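Local atomic coordinates of fructose-bisphosphate aldolase (Plasmodium falciparum, PDB entry 4TR9), a protein that belongs to the class I fructose-bisphosphate aldolase family, folds as a TIM barrel and associates as an assembly of four chains. Residues A[233-238]-A[271-276]; A[212-217]-A[265-270]; A[20-25]-A[189-194]; A[258-263]-A[292-297]; A[173-178]-A[218-223]. All coordinates share one frame; numbering follows the deposited sequence.

Contact 1: residues A[233-238]-A[271-276]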
# COMPACT_ATOMS: atom_id res chain seq x y z
N GLY A 233 -22.51 -5.53 -8.42
CA GLY A 233 -22.74 -6.93 -8.74
C GLY A 233 -22.11 -7.87 -7.74
O GLY A 233 -21.83 -9.03 -8.06
N ALA A 234 -21.87 -7.39 -6.53
CA ALA A 234 -21.24 -8.20 -5.50
C ALA A 234 -22.03 -8.20 -4.20
O ALA A 234 -22.94 -7.39 -4.02
CB ALA A 234 -19.81 -7.72 -5.25
N LEU A 235 -21.69 -9.11 -3.30
CA LEU A 235 -22.30 -9.17 -1.98
C LEU A 235 -21.24 -9.37 -0.91
O LEU A 235 -20.16 -9.90 -1.19
CB LEU A 235 -23.34 -10.29 -1.91
CG LEU A 235 -24.64 -10.10 -2.70
CD1 LEU A 235 -25.54 -11.32 -2.55
CD2 LEU A 235 -25.37 -8.84 -2.25
N LEU A 236 -21.53 -8.94 0.31
CA LEU A 236 -20.60 -9.08 1.42
C LEU A 236 -21.16 -10.04 2.47
O LEU A 236 -22.31 -9.90 2.89
CB LEU A 236 -20.30 -7.72 2.05
CG LEU A 236 -19.33 -7.70 3.23
CD1 LEU A 236 -17.95 -8.18 2.80
CD2 LEU A 236 -19.25 -6.30 3.83
N LYS A 237 -20.34 -10.99 2.89
CA LYS A 237 -20.75 -11.93 3.93
C LYS A 237 -19.80 -11.85 5.13
O LYS A 237 -18.91 -12.68 5.28
CB LYS A 237 -20.79 -13.36 3.39
CG LYS A 237 -21.37 -14.38 4.37
CD LYS A 237 -21.50 -15.75 3.73
CE LYS A 237 -22.07 -16.77 4.71
NZ LYS A 237 -22.27 -18.10 4.07
N PRO A 238 -19.99 -10.83 5.98
CA PRO A 238 -19.15 -10.64 7.16
C PRO A 238 -19.79 -11.23 8.41
O PRO A 238 -20.92 -11.71 8.36
CB PRO A 238 -19.06 -9.13 7.27
CG PRO A 238 -20.42 -8.68 6.83
CD PRO A 238 -20.92 -9.70 5.81
N ALA A 271 -22.91 1.40 -3.05
CA ALA A 271 -23.01 0.72 -4.34
C ALA A 271 -23.26 -0.77 -4.14
O ALA A 271 -23.89 -1.42 -4.98
CB ALA A 271 -21.74 0.93 -5.15
N LEU A 272 -22.77 -1.31 -3.03
CA LEU A 272 -23.05 -2.69 -2.67
C LEU A 272 -24.53 -2.83 -2.35
O LEU A 272 -25.03 -2.19 -1.42
CB LEU A 272 -22.19 -3.11 -1.47
CG LEU A 272 -22.02 -4.61 -1.26
CD1 LEU A 272 -21.14 -5.21 -2.34
CD2 LEU A 272 -21.45 -4.90 0.12
N PRO A 273 -25.24 -3.66 -3.12
CA PRO A 273 -26.70 -3.79 -3.01
C PRO A 273 -27.15 -4.34 -1.67
O PRO A 273 -28.26 -4.04 -1.23
CB PRO A 273 -27.05 -4.76 -4.15
CG PRO A 273 -25.81 -5.53 -4.38
CD PRO A 273 -24.68 -4.57 -4.13
N GLY A 274 -26.31 -5.14 -1.02
CA GLY A 274 -26.67 -5.71 0.26
C GLY A 274 -25.55 -6.42 1.00
O GLY A 274 -24.46 -6.61 0.47
N VAL A 275 -25.84 -6.81 2.24
CA VAL A 275 -24.89 -7.53 3.07
C VAL A 275 -25.56 -8.74 3.70
O VAL A 275 -26.58 -8.61 4.39
CB VAL A 275 -24.31 -6.63 4.18
CG1 VAL A 275 -23.60 -7.45 5.23
CG2 VAL A 275 -23.37 -5.59 3.58
N VAL A 276 -25.00 -9.92 3.46
CA VAL A 276 -25.58 -11.16 3.97
C VAL A 276 -24.77 -11.72 5.15
O VAL A 276 -23.71 -12.31 4.96
CB VAL A 276 -25.68 -12.23 2.86
CG1 VAL A 276 -26.93 -12.00 2.03
CG2 VAL A 276 -24.44 -12.20 1.97
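This contact is the seam of a TIM barrel. Strand 235-236 meets strand 274-277, and their pairing closes the ring. The end-to-end directions of the two segments differ by 46°, consistent with the short pairing: a single bridge joins Leu236 to Val275.

One hydrogen bond holds it. Val276 N donates to Leu236 O at 2.7 Å, approaching nearly along the C=O axis (169° at O). Two CA-H...O contacts support it. Val275 CA adds to the same oxygen, and Lys237 CA reaches Val276 O at 3.2 Å. Leu236 O and Val276 O face each other without bonding, as two acceptors.

Further back, where the segments splay, apolar side chains fill in. Leu272 CD2 lies 3.6 Å from Leu236 CB. Its other methyl, CD1, lies 3.3 Å from Ala234 O. The side chains of Leu235 and Pro273 cross at about a right angle, with Leu235 CD2 4.0 Å from Pro273 CG. Leu236 and Val275 lie side by side and point the same way; Leu236 packs on Phe221 of helix 206-226.

Lys237 belongs to the ligand pocket. Its CG is anti to the backbone N (chi1 -173°) and its extended chain carries NZ away from the seam. NZ bonds weakly to N'-[(E)-(2,4-dichlorophenyl)methylidene]-3,4-dihydroxybenzohydrazide (38D) and makes a long, weak ion pair with Glu195. Just past the bridge, Pro238 CD rests 3.5 Å from Val275 CG1.

Contact 2: residues A[212-217]-A[265-270]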
# COMPACT_ATOMS: atom_id res chain seq x y z
N VAL A 212 -11.38 -4.18 14.75
CA VAL A 212 -10.77 -5.16 13.86
C VAL A 212 -11.57 -5.33 12.58
O VAL A 212 -11.01 -5.32 11.48
CB VAL A 212 -10.62 -6.53 14.55
CG1 VAL A 212 -10.18 -7.59 13.56
CG2 VAL A 212 -9.64 -6.44 15.72
N THR A 213 -12.89 -5.47 12.72
CA THR A 213 -13.76 -5.64 11.56
C THR A 213 -13.69 -4.43 10.64
O THR A 213 -13.67 -4.57 9.42
CB THR A 213 -15.22 -5.88 11.99
OG1 THR A 213 -15.29 -7.01 12.87
CG2 THR A 213 -16.10 -6.14 10.78
N GLN A 214 -13.65 -3.24 11.24
CA GLN A 214 -13.55 -2.01 10.47
C GLN A 214 -12.23 -1.95 9.70
O GLN A 214 -12.19 -1.49 8.56
CB GLN A 214 -13.67 -0.80 11.40
CG GLN A 214 -13.50 0.54 10.71
CD GLN A 214 -13.71 1.71 11.65
OE1 GLN A 214 -14.29 1.57 12.73
NE2 GLN A 214 -13.23 2.89 11.25
N LYS A 215 -11.16 -2.43 10.33
CA LYS A 215 -9.84 -2.43 9.71
C LYS A 215 -9.77 -3.45 8.57
O LYS A 215 -9.21 -3.17 7.51
CB LYS A 215 -8.76 -2.74 10.75
CG LYS A 215 -7.35 -2.75 10.19
CD LYS A 215 -6.35 -3.19 11.25
CE LYS A 215 -4.93 -3.17 10.71
NZ LYS A 215 -4.49 -1.80 10.32
N VAL A 216 -10.35 -4.62 8.79
CA VAL A 216 -10.34 -5.68 7.79
C VAL A 216 -11.18 -5.29 6.57
O VAL A 216 -10.72 -5.41 5.44
CB VAL A 216 -10.88 -7.01 8.36
CG1 VAL A 216 -11.05 -8.04 7.26
CG2 VAL A 216 -9.94 -7.53 9.44
N LEU A 217 -12.40 -4.81 6.82
CA LEU A 217 -13.30 -4.42 5.74
C LEU A 217 -12.71 -3.29 4.88
O LEU A 217 -12.94 -3.24 3.68
CB LEU A 217 -14.66 -3.99 6.30
CG LEU A 217 -15.54 -5.12 6.83
CD1 LEU A 217 -16.91 -4.59 7.23
CD2 LEU A 217 -15.67 -6.23 5.80
N ARG A 265 -21.40 1.15 8.11
CA ARG A 265 -21.56 2.50 7.58
C ARG A 265 -20.21 3.19 7.39
O ARG A 265 -20.07 4.06 6.53
CB ARG A 265 -22.45 3.33 8.50
CG ARG A 265 -23.92 2.92 8.48
CD ARG A 265 -24.76 3.83 9.36
NE ARG A 265 -24.68 5.22 8.93
CZ ARG A 265 -25.47 5.77 8.01
NH1 ARG A 265 -25.33 7.04 7.69
NH2 ARG A 265 -26.40 5.03 7.41
N ARG A 266 -19.23 2.80 8.19
CA ARG A 266 -17.90 3.41 8.12
C ARG A 266 -17.03 2.81 7.02
O ARG A 266 -16.01 3.38 6.65
CB ARG A 266 -17.18 3.27 9.47
CG ARG A 266 -17.68 4.20 10.56
CD ARG A 266 -16.93 3.95 11.86
NE ARG A 266 -17.33 4.85 12.93
CZ ARG A 266 -16.86 4.80 14.17
NH1 ARG A 266 -17.28 5.66 15.08
NH2 ARG A 266 -15.96 3.88 14.50
N THR A 267 -17.44 1.65 6.49
CA THR A 267 -16.56 0.91 5.59
C THR A 267 -17.20 0.52 4.25
O THR A 267 -16.51 0.45 3.24
CB THR A 267 -16.05 -0.38 6.27
OG1 THR A 267 -17.17 -1.16 6.72
CG2 THR A 267 -15.17 -0.05 7.46
N VAL A 268 -18.50 0.26 4.25
CA VAL A 268 -19.16 -0.30 3.07
C VAL A 268 -19.88 0.74 2.21
O VAL A 268 -20.88 1.32 2.63
CB VAL A 268 -20.19 -1.38 3.47
CG1 VAL A 268 -20.84 -1.96 2.23
CG2 VAL A 268 -19.53 -2.47 4.29
N PRO A 269 -19.36 0.98 0.99
CA PRO A 269 -19.99 1.90 0.03
C PRO A 269 -21.39 1.45 -0.38
O PRO A 269 -21.61 0.25 -0.56
CB PRO A 269 -19.03 1.87 -1.17
CG PRO A 269 -17.73 1.38 -0.61
CD PRO A 269 -18.11 0.41 0.47
N PRO A 270 -22.32 2.40 -0.53
CA PRO A 270 -23.73 2.15 -0.87
C PRO A 270 -23.94 1.44 -2.21
O PRO A 270 -25.03 0.93 -2.45
CB PRO A 270 -24.33 3.56 -0.92
CG PRO A 270 -23.44 4.38 -0.06
CD PRO A 270 -22.07 3.83 -0.28
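Gln214 has CG anti to the backbone N (chi1 177°), and its extended chain reaches across from helix 206-226. Arg266 has CG anti to the carbonyl carbon and is extended as far as NE, so the two polar ends cross obliquely. Thr267 holds OG1 in the crowded position between N and C (chi1 56°), which leaves CG2 against Gln214.

The polar link is weak. Arg266 NH2 donates to Gln214 OE1 at 3.4 Å, with OE1 in the guanidinium plane at its edge. The amide plane is tilted 66° from that plane. Thr267 CG2 packs 3.7 Å from Gln214 CG and 3.5 Å from Gln214 O. Leu217 crosses Thr267 at about a right angle, its CD1 3.5 Å from Thr267 OG1. That hydroxyl bonds to Thr263 O within its own helix.

The contact joins neighbouring outer helices of the barrel beside the second subunit. Arg266 NE forms a salt bridge with Glu232 of the second subunit, and Gln214 NE2 bonds weakly to Gln225 of the same subunit. Arg262 NE lies near Arg266 NH2, bringing like charges together. Since the Glu232 salt bridge is the stronger link and the Gln214 bond is weak, the guanidinium is probably positioned mainly by the carboxylate.

Contact 3: residues A[20-25]-A[189-194]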
# COMPACT_ATOMS: atom_id res chain seq x y z
N GLU A 20 -24.63 -5.76 -16.23
CA GLU A 20 -26.06 -5.55 -16.07
C GLU A 20 -26.72 -6.75 -15.39
O GLU A 20 -27.54 -6.60 -14.50
CB GLU A 20 -26.72 -5.27 -17.42
CG GLU A 20 -28.15 -4.77 -17.33
CD GLU A 20 -28.67 -4.27 -18.66
OE1 GLU A 20 -27.90 -4.27 -19.64
OE2 GLU A 20 -29.86 -3.88 -18.73
N GLU A 21 -26.34 -7.95 -15.83
CA GLU A 21 -26.89 -9.18 -15.27
C GLU A 21 -26.46 -9.37 -13.82
O GLU A 21 -27.25 -9.80 -12.98
CB GLU A 21 -26.46 -10.39 -16.11
CG GLU A 21 -27.03 -11.71 -15.63
CD GLU A 21 -26.50 -12.90 -16.42
OE1 GLU A 21 -25.59 -12.70 -17.25
OE2 GLU A 21 -27.00 -14.02 -16.21
N LEU A 22 -25.20 -9.05 -13.54
CA LEU A 22 -24.65 -9.21 -12.20
C LEU A 22 -25.35 -8.30 -11.19
O LEU A 22 -25.56 -8.68 -10.04
CB LEU A 22 -23.15 -8.93 -12.21
CG LEU A 22 -22.30 -9.89 -13.04
CD1 LEU A 22 -20.86 -9.39 -13.14
CD2 LEU A 22 -22.35 -11.30 -12.46
N ALA A 23 -25.70 -7.10 -11.63
CA ALA A 23 -26.38 -6.13 -10.78
C ALA A 23 -27.80 -6.60 -10.46
O ALA A 23 -28.31 -6.38 -9.36
CB ALA A 23 -26.41 -4.77 -11.43
N THR A 24 -28.44 -7.24 -11.43
CA THR A 24 -29.79 -7.75 -11.26
C THR A 24 -29.82 -8.90 -10.26
O THR A 24 -30.65 -8.91 -9.34
CB THR A 24 -30.39 -8.24 -12.60
OG1 THR A 24 -30.51 -7.13 -13.50
CG2 THR A 24 -31.76 -8.86 -12.38
N THR A 25 -28.92 -9.85 -10.43
CA THR A 25 -28.84 -11.02 -9.56
C THR A 25 -28.49 -10.63 -8.13
O THR A 25 -29.04 -11.18 -7.17
CB THR A 25 -27.80 -12.03 -10.08
OG1 THR A 25 -28.11 -12.40 -11.43
CG2 THR A 25 -27.78 -13.28 -9.21
N ARG A 189 -19.71 -14.19 -15.40
CA ARG A 189 -21.15 -14.04 -15.15
C ARG A 189 -21.62 -14.70 -13.85
O ARG A 189 -22.66 -15.35 -13.83
CB ARG A 189 -21.95 -14.59 -16.33
CG ARG A 189 -21.64 -13.91 -17.66
CD ARG A 189 -22.32 -14.62 -18.82
NE ARG A 189 -21.77 -15.95 -19.04
CZ ARG A 189 -22.20 -16.79 -19.98
NH1 ARG A 189 -21.65 -17.98 -20.11
NH2 ARG A 189 -23.20 -16.43 -20.79
N LEU A 190 -20.85 -14.53 -12.78
CA LEU A 190 -21.24 -15.03 -11.47
C LEU A 190 -21.09 -13.95 -10.40
O LEU A 190 -20.04 -13.30 -10.32
CB LEU A 190 -20.42 -16.26 -11.08
CG LEU A 190 -20.68 -17.56 -11.84
CD1 LEU A 190 -19.84 -18.69 -11.26
CD2 LEU A 190 -22.16 -17.93 -11.80
N VAL A 191 -22.12 -13.76 -9.59
CA VAL A 191 -22.07 -12.79 -8.50
C VAL A 191 -21.25 -13.33 -7.34
O VAL A 191 -21.61 -14.34 -6.74
CB VAL A 191 -23.49 -12.43 -8.00
CG1 VAL A 191 -23.40 -11.60 -6.73
CG2 VAL A 191 -24.25 -11.68 -9.08
N PRO A 192 -20.14 -12.66 -7.02
CA PRO A 192 -19.26 -13.12 -5.94
C PRO A 192 -19.74 -12.70 -4.56
O PRO A 192 -20.01 -11.52 -4.32
CB PRO A 192 -17.93 -12.45 -6.28
CG PRO A 192 -18.31 -11.19 -6.96
CD PRO A 192 -19.59 -11.48 -7.71
N ILE A 193 -19.86 -13.67 -3.65
CA ILE A 193 -20.14 -13.37 -2.26
C ILE A 193 -18.83 -13.32 -1.48
O ILE A 193 -18.21 -14.35 -1.21
CB ILE A 193 -21.08 -14.41 -1.62
CG1 ILE A 193 -22.45 -14.36 -2.30
CG2 ILE A 193 -21.24 -14.14 -0.13
CD1 ILE A 193 -23.49 -15.23 -1.63
N VAL A 194 -18.40 -12.11 -1.15
CA VAL A 194 -17.14 -11.91 -0.44
C VAL A 194 -17.32 -12.17 1.05
O VAL A 194 -18.05 -11.46 1.73
CB VAL A 194 -16.61 -10.48 -0.65
CG1 VAL A 194 -15.30 -10.29 0.11
CG2 VAL A 194 -16.42 -10.20 -2.13
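The N-terminal helix 16-29 lies across the end of the barrel where its strands begin, and here it covers the start of strand 191-198. Leu22 and Val191 have the nearest CA atoms, 5.8 Å apart.

Val191 makes the main contact. It points toward the helix, and its CG2, anti to the carbonyl carbon, lies 3.4 Å from Leu22 O and 3.7 Å from Thr25 CB. Thr25 and Val191 slide past each other in opposite directions. Leu22 reaches over with one branch: its CD2 touches the backbone just ahead of the strand, 3.6 Å from Leu190 N, and lies 3.9 Å from Val191 CG2.

Arg189 and Glu21 sit at the outer border. They carry opposite charges but form no salt bridge: Glu21 OE1 is 5.3 Å from Arg189 NE, and the carboxylate and guanidinium planes stand 86° apart. The aliphatic part of Arg189 passes the carboxylate instead, with Arg189 CD 4.1 Å from Glu21 OE1. Tyr144 serves both residues. Its hydroxyl bonds to Glu21 OE2, and its ring makes a cation-pi contact with Arg189.

Arg189 has positive phi (59°). It is the C-prime residue of a Schellman motif that ends helix 168-187, after which the chain enters the strand. A helix ending in a tight turn and feeding a parallel strand is the alpha-to-beta link of a TIM barrel, covered here at its strand-start end by the N-terminal helix.

Contact 4: residues A[258-263]-A[292-297]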
# COMPACT_ATOMS: atom_id res chain seq x y z
N PHE A 258 -25.91 -2.05 17.20
CA PHE A 258 -25.33 -0.72 17.08
C PHE A 258 -23.93 -0.75 16.47
O PHE A 258 -23.65 -0.06 15.49
CB PHE A 258 -25.28 -0.03 18.45
CG PHE A 258 -24.42 1.21 18.47
CD1 PHE A 258 -24.88 2.39 17.91
CD2 PHE A 258 -23.17 1.19 19.06
CE1 PHE A 258 -24.09 3.53 17.93
CE2 PHE A 258 -22.38 2.32 19.08
CZ PHE A 258 -22.84 3.49 18.52
N LEU A 259 -23.06 -1.56 17.06
CA LEU A 259 -21.66 -1.61 16.64
C LEU A 259 -21.49 -2.32 15.31
O LEU A 259 -20.44 -2.22 14.67
CB LEU A 259 -20.82 -2.29 17.72
CG LEU A 259 -20.66 -1.46 19.00
CD1 LEU A 259 -20.26 -2.33 20.18
CD2 LEU A 259 -19.64 -0.35 18.80
N THR A 260 -22.52 -3.05 14.87
CA THR A 260 -22.49 -3.69 13.57
C THR A 260 -22.85 -2.69 12.48
O THR A 260 -22.18 -2.60 11.45
CB THR A 260 -23.46 -4.89 13.49
OG1 THR A 260 -23.05 -5.89 14.44
CG2 THR A 260 -23.45 -5.50 12.10
N VAL A 261 -23.92 -1.92 12.71
CA VAL A 261 -24.35 -0.89 11.77
C VAL A 261 -23.28 0.19 11.62
O VAL A 261 -22.98 0.63 10.51
CB VAL A 261 -25.68 -0.25 12.21
CG1 VAL A 261 -25.98 0.99 11.39
CG2 VAL A 261 -26.82 -1.26 12.10
N ARG A 262 -22.70 0.61 12.74
CA ARG A 262 -21.65 1.62 12.73
C ARG A 262 -20.44 1.15 11.93
O ARG A 262 -19.85 1.92 11.18
CB ARG A 262 -21.23 1.98 14.16
CG ARG A 262 -20.26 3.15 14.23
CD ARG A 262 -19.73 3.36 15.64
NE ARG A 262 -18.72 2.36 15.99
CZ ARG A 262 -18.06 2.34 17.14
NH1 ARG A 262 -17.16 1.40 17.37
NH2 ARG A 262 -18.30 3.27 18.06
N THR A 263 -20.08 -0.12 12.10
CA THR A 263 -18.93 -0.69 11.41
C THR A 263 -19.15 -0.72 9.90
O THR A 263 -18.24 -0.43 9.12
CB THR A 263 -18.63 -2.11 11.91
OG1 THR A 263 -18.47 -2.10 13.33
CG2 THR A 263 -17.36 -2.65 11.26
N ASN A 292 -32.46 -9.07 13.76
CA ASN A 292 -33.59 -8.18 13.97
C ASN A 292 -33.15 -6.86 14.60
O ASN A 292 -33.62 -5.79 14.22
CB ASN A 292 -34.64 -8.85 14.86
CG ASN A 292 -35.81 -7.95 15.17
OD1 ASN A 292 -36.76 -7.85 14.39
ND2 ASN A 292 -35.76 -7.28 16.32
N SER A 293 -32.24 -6.95 15.56
CA SER A 293 -31.72 -5.77 16.24
C SER A 293 -30.98 -4.86 15.27
O SER A 293 -31.01 -3.63 15.41
CB SER A 293 -30.79 -6.18 17.39
OG SER A 293 -31.47 -7.00 18.33
N ILE A 294 -30.33 -5.46 14.29
CA ILE A 294 -29.61 -4.72 13.26
C ILE A 294 -30.58 -3.98 12.34
O ILE A 294 -30.38 -2.81 12.02
CB ILE A 294 -28.72 -5.65 12.41
CG1 ILE A 294 -27.63 -6.28 13.28
CG2 ILE A 294 -28.08 -4.89 11.26
CD1 ILE A 294 -26.76 -7.27 12.54
N ASN A 295 -31.65 -4.66 11.93
CA ASN A 295 -32.62 -4.07 11.02
C ASN A 295 -33.65 -3.20 11.74
O ASN A 295 -34.43 -2.49 11.09
CB ASN A 295 -33.34 -5.17 10.23
CG ASN A 295 -32.44 -5.84 9.22
OD1 ASN A 295 -32.24 -5.33 8.11
ND2 ASN A 295 -31.88 -6.99 9.58
N ALA A 296 -33.64 -3.23 13.06
CA ALA A 296 -34.53 -2.39 13.84
C ALA A 296 -34.03 -0.95 13.86
O ALA A 296 -34.73 -0.04 14.32
CB ALA A 296 -34.67 -2.92 15.26
N LEU A 297 -32.82 -0.74 13.36
CA LEU A 297 -32.21 0.59 13.34
C LEU A 297 -32.49 1.33 12.03
O LEU A 297 -31.59 1.92 11.44
CB LEU A 297 -30.71 0.49 13.58
CG LEU A 297 -30.28 -0.09 14.93
CD1 LEU A 297 -28.76 -0.14 15.05
CD2 LEU A 297 -30.88 0.71 16.08
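Helix 253-267 and the end of helix 284-295, with the turn after it, approach closest at Val261 and Ile294, with 6.7 Å between their CA atoms. All the touching groups are carbon-rich, and the link across is apolar packing.

Val261 CG2 is the central group. It is anti to the carbonyl carbon and meets both Leu297 and Ile294. Leu297 CD1 lies 3.7 Å from Val261 CG2, and the two side chains cross obliquely. Ile294 CG2 lies 3.9 Å from the same methyl. Leu297 CD1 also rests 4.0 Å from Phe258 CA, touching the backbone there because the Phe258 CB points away. Ile294 has CG1 anti to the carbonyl carbon (chi1 -64°), and its extended chain brings CD1 to Thr260 CG2, 3.8 Å away. Those two side chains meet at about a right angle.

Thr260 turns its methyl to the partner and its hydroxyl to its own helix. OG1 bonds to Val256 O, and also to Val241 N in the loop after strand 235-236. Both branches of this threonine are thus used. Elsewhere on the helix, Thr263 OG1 donates to Leu259 O at a very short 2.4 Å, nearly along the C=O axis.

Aromatic packing from a bound peptide covers Val261, Arg262 and Leu297, and the Leu297 backbone hydrogen-bonds to that peptide. Val261 and Leu297 thus also face the bound peptide. Inside, Thr260 and Ile294 both touch Phe277 of strand 274-277. Helices 253-267 and 284-295 are consecutive outer helices of the barrel, before and after that strand.

Contact 5: residues A[173-178]-A[218-223]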
# COMPACT_ATOMS: atom_id res chain seq x y z
N GLU A 173 -3.58 -10.87 2.71
CA GLU A 173 -3.74 -12.11 1.96
C GLU A 173 -5.22 -12.46 1.85
O GLU A 173 -5.69 -12.92 0.80
CB GLU A 173 -2.97 -13.26 2.61
CG GLU A 173 -3.44 -14.66 2.23
CD GLU A 173 -3.29 -14.97 0.75
OE1 GLU A 173 -2.59 -14.22 0.04
OE2 GLU A 173 -3.86 -15.98 0.30
N THR A 174 -5.96 -12.24 2.93
CA THR A 174 -7.40 -12.41 2.93
C THR A 174 -8.05 -11.48 1.93
O THR A 174 -8.86 -11.90 1.10
CB THR A 174 -8.00 -12.16 4.33
OG1 THR A 174 -7.70 -13.27 5.19
CG2 THR A 174 -9.51 -11.99 4.25
N ALA A 175 -7.68 -10.20 2.00
CA ALA A 175 -8.27 -9.18 1.14
C ALA A 175 -7.97 -9.42 -0.33
O ALA A 175 -8.86 -9.36 -1.17
CB ALA A 175 -7.77 -7.80 1.56
N TRP A 176 -6.70 -9.70 -0.65
CA TRP A 176 -6.30 -9.91 -2.03
C TRP A 176 -6.86 -11.21 -2.58
O TRP A 176 -7.20 -11.30 -3.76
CB TRP A 176 -4.77 -9.90 -2.15
CG TRP A 176 -4.30 -9.81 -3.57
CD1 TRP A 176 -3.85 -10.83 -4.36
CD2 TRP A 176 -4.24 -8.63 -4.38
NE1 TRP A 176 -3.51 -10.36 -5.60
CE2 TRP A 176 -3.74 -9.01 -5.64
CE3 TRP A 176 -4.56 -7.28 -4.16
CZ2 TRP A 176 -3.55 -8.09 -6.68
CZ3 TRP A 176 -4.37 -6.38 -5.19
CH2 TRP A 176 -3.87 -6.78 -6.43
N GLY A 177 -6.96 -12.22 -1.72
CA GLY A 177 -7.54 -13.49 -2.11
C GLY A 177 -9.00 -13.34 -2.50
O GLY A 177 -9.43 -13.84 -3.54
N LEU A 178 -9.75 -12.64 -1.66
CA LEU A 178 -11.15 -12.34 -1.95
C LEU A 178 -11.25 -11.46 -3.19
O LEU A 178 -12.20 -11.57 -3.97
CB LEU A 178 -11.81 -11.64 -0.76
CG LEU A 178 -12.05 -12.48 0.50
CD1 LEU A 178 -12.23 -11.59 1.71
CD2 LEU A 178 -13.25 -13.38 0.31
N SER A 218 -11.96 -2.40 5.52
CA SER A 218 -11.30 -1.31 4.80
C SER A 218 -10.28 -1.85 3.81
O SER A 218 -10.16 -1.35 2.69
CB SER A 218 -10.63 -0.35 5.78
OG SER A 218 -9.92 0.67 5.09
N CYS A 219 -9.55 -2.89 4.22
CA CYS A 219 -8.54 -3.50 3.37
C CYS A 219 -9.18 -4.40 2.32
O CYS A 219 -8.68 -4.52 1.20
CB CYS A 219 -7.55 -4.30 4.22
SG CYS A 219 -6.17 -5.00 3.28
N VAL A 220 -10.29 -5.04 2.68
CA VAL A 220 -11.01 -5.91 1.76
C VAL A 220 -11.54 -5.13 0.56
O VAL A 220 -11.28 -5.48 -0.59
CB VAL A 220 -12.17 -6.64 2.45
CG1 VAL A 220 -13.11 -7.26 1.43
CG2 VAL A 220 -11.64 -7.71 3.40
N PHE A 221 -12.28 -4.06 0.84
CA PHE A 221 -12.83 -3.23 -0.22
C PHE A 221 -11.74 -2.51 -1.00
O PHE A 221 -11.89 -2.25 -2.19
CB PHE A 221 -13.82 -2.21 0.35
CG PHE A 221 -15.19 -2.77 0.60
CD1 PHE A 221 -16.14 -2.79 -0.41
CD2 PHE A 221 -15.53 -3.29 1.84
CE1 PHE A 221 -17.40 -3.32 -0.19
CE2 PHE A 221 -16.79 -3.81 2.07
CZ PHE A 221 -17.72 -3.83 1.05
N LYS A 222 -10.64 -2.19 -0.33
CA LYS A 222 -9.50 -1.59 -1.00
C LYS A 222 -8.98 -2.54 -2.07
O LYS A 222 -8.80 -2.15 -3.22
CB LYS A 222 -8.39 -1.25 -0.00
CG LYS A 222 -7.16 -0.61 -0.63
CD LYS A 222 -7.52 0.65 -1.40
CE LYS A 222 -6.28 1.45 -1.77
NZ LYS A 222 -5.32 0.68 -2.60
N ALA A 223 -8.75 -3.79 -1.68
CA ALA A 223 -8.30 -4.81 -2.61
C ALA A 223 -9.34 -5.06 -3.69
O ALA A 223 -9.01 -5.40 -4.83
CB ALA A 223 -7.97 -6.10 -1.88
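The indole of Trp176 meets Ala223 obliquely, Trp176 CE3 lying 4.3 Å from Ala223 CB. It also meets the fourth subunit. The ring packs edge-to-face with His172 of that subunit and meets Trp176 of that subunit with the planes about 50° apart. NE1 bonds to Glu173 OE1 of the fourth subunit, and the reciprocal bond also forms.

Ala175 carries the helix-to-helix contact. Its CB points toward the other helix, 3.4 Å from Cys219 O. Cys219 SG is anti to the backbone N (chi1 -175°), which places it beside Ala175 CB at 3.7 Å. Ala175 CB also lies 3.8 Å from Ala223 CB. Ala223 CB in turn sits 3.5 Å from Ala175 O. These short side chains let the backbones come near: the CA atoms of Ala175 and Val220 are 4.3 Å apart. The axes of the two segments approach to 8.0 Å and cross at -36°. On the inner side, Leu178 CD1 touches Val220 CG2 at 4.3 Å.

Both of those residues also pack on Val194 and Pro196 of strand 191-198. Helix 168-187 precedes that strand and helix 206-226 follows it, so the pair are adjacent helices of the barrel's outer layer.

In the fold
All five contacts lie in one TIM barrel. Contact 1 joins strands 235-236 and 274-277. Contact 3, its centre about 10 Å from that of contact 1, reaches strand 191-198, next in the sheet; Lys237 N and Leu235 O probably bond to Val194 there. Contacts 2, 4 and 5 are in the helical layer. Contacts 2 and 5 share helix 206-226, their centres about 11 Å apart; contacts 2 and 4 share helix 253-267. Phe221 packs on Leu236, Leu272 and Val268, tying that layer to the seam. Contacts 3 and 4 are farthest apart, about 25 Å between centres. Contact 3 closes before contact 1 opens, while contacts 1, 2 and 4 interleave, so successive strand-helix units of the barrel pack against one another.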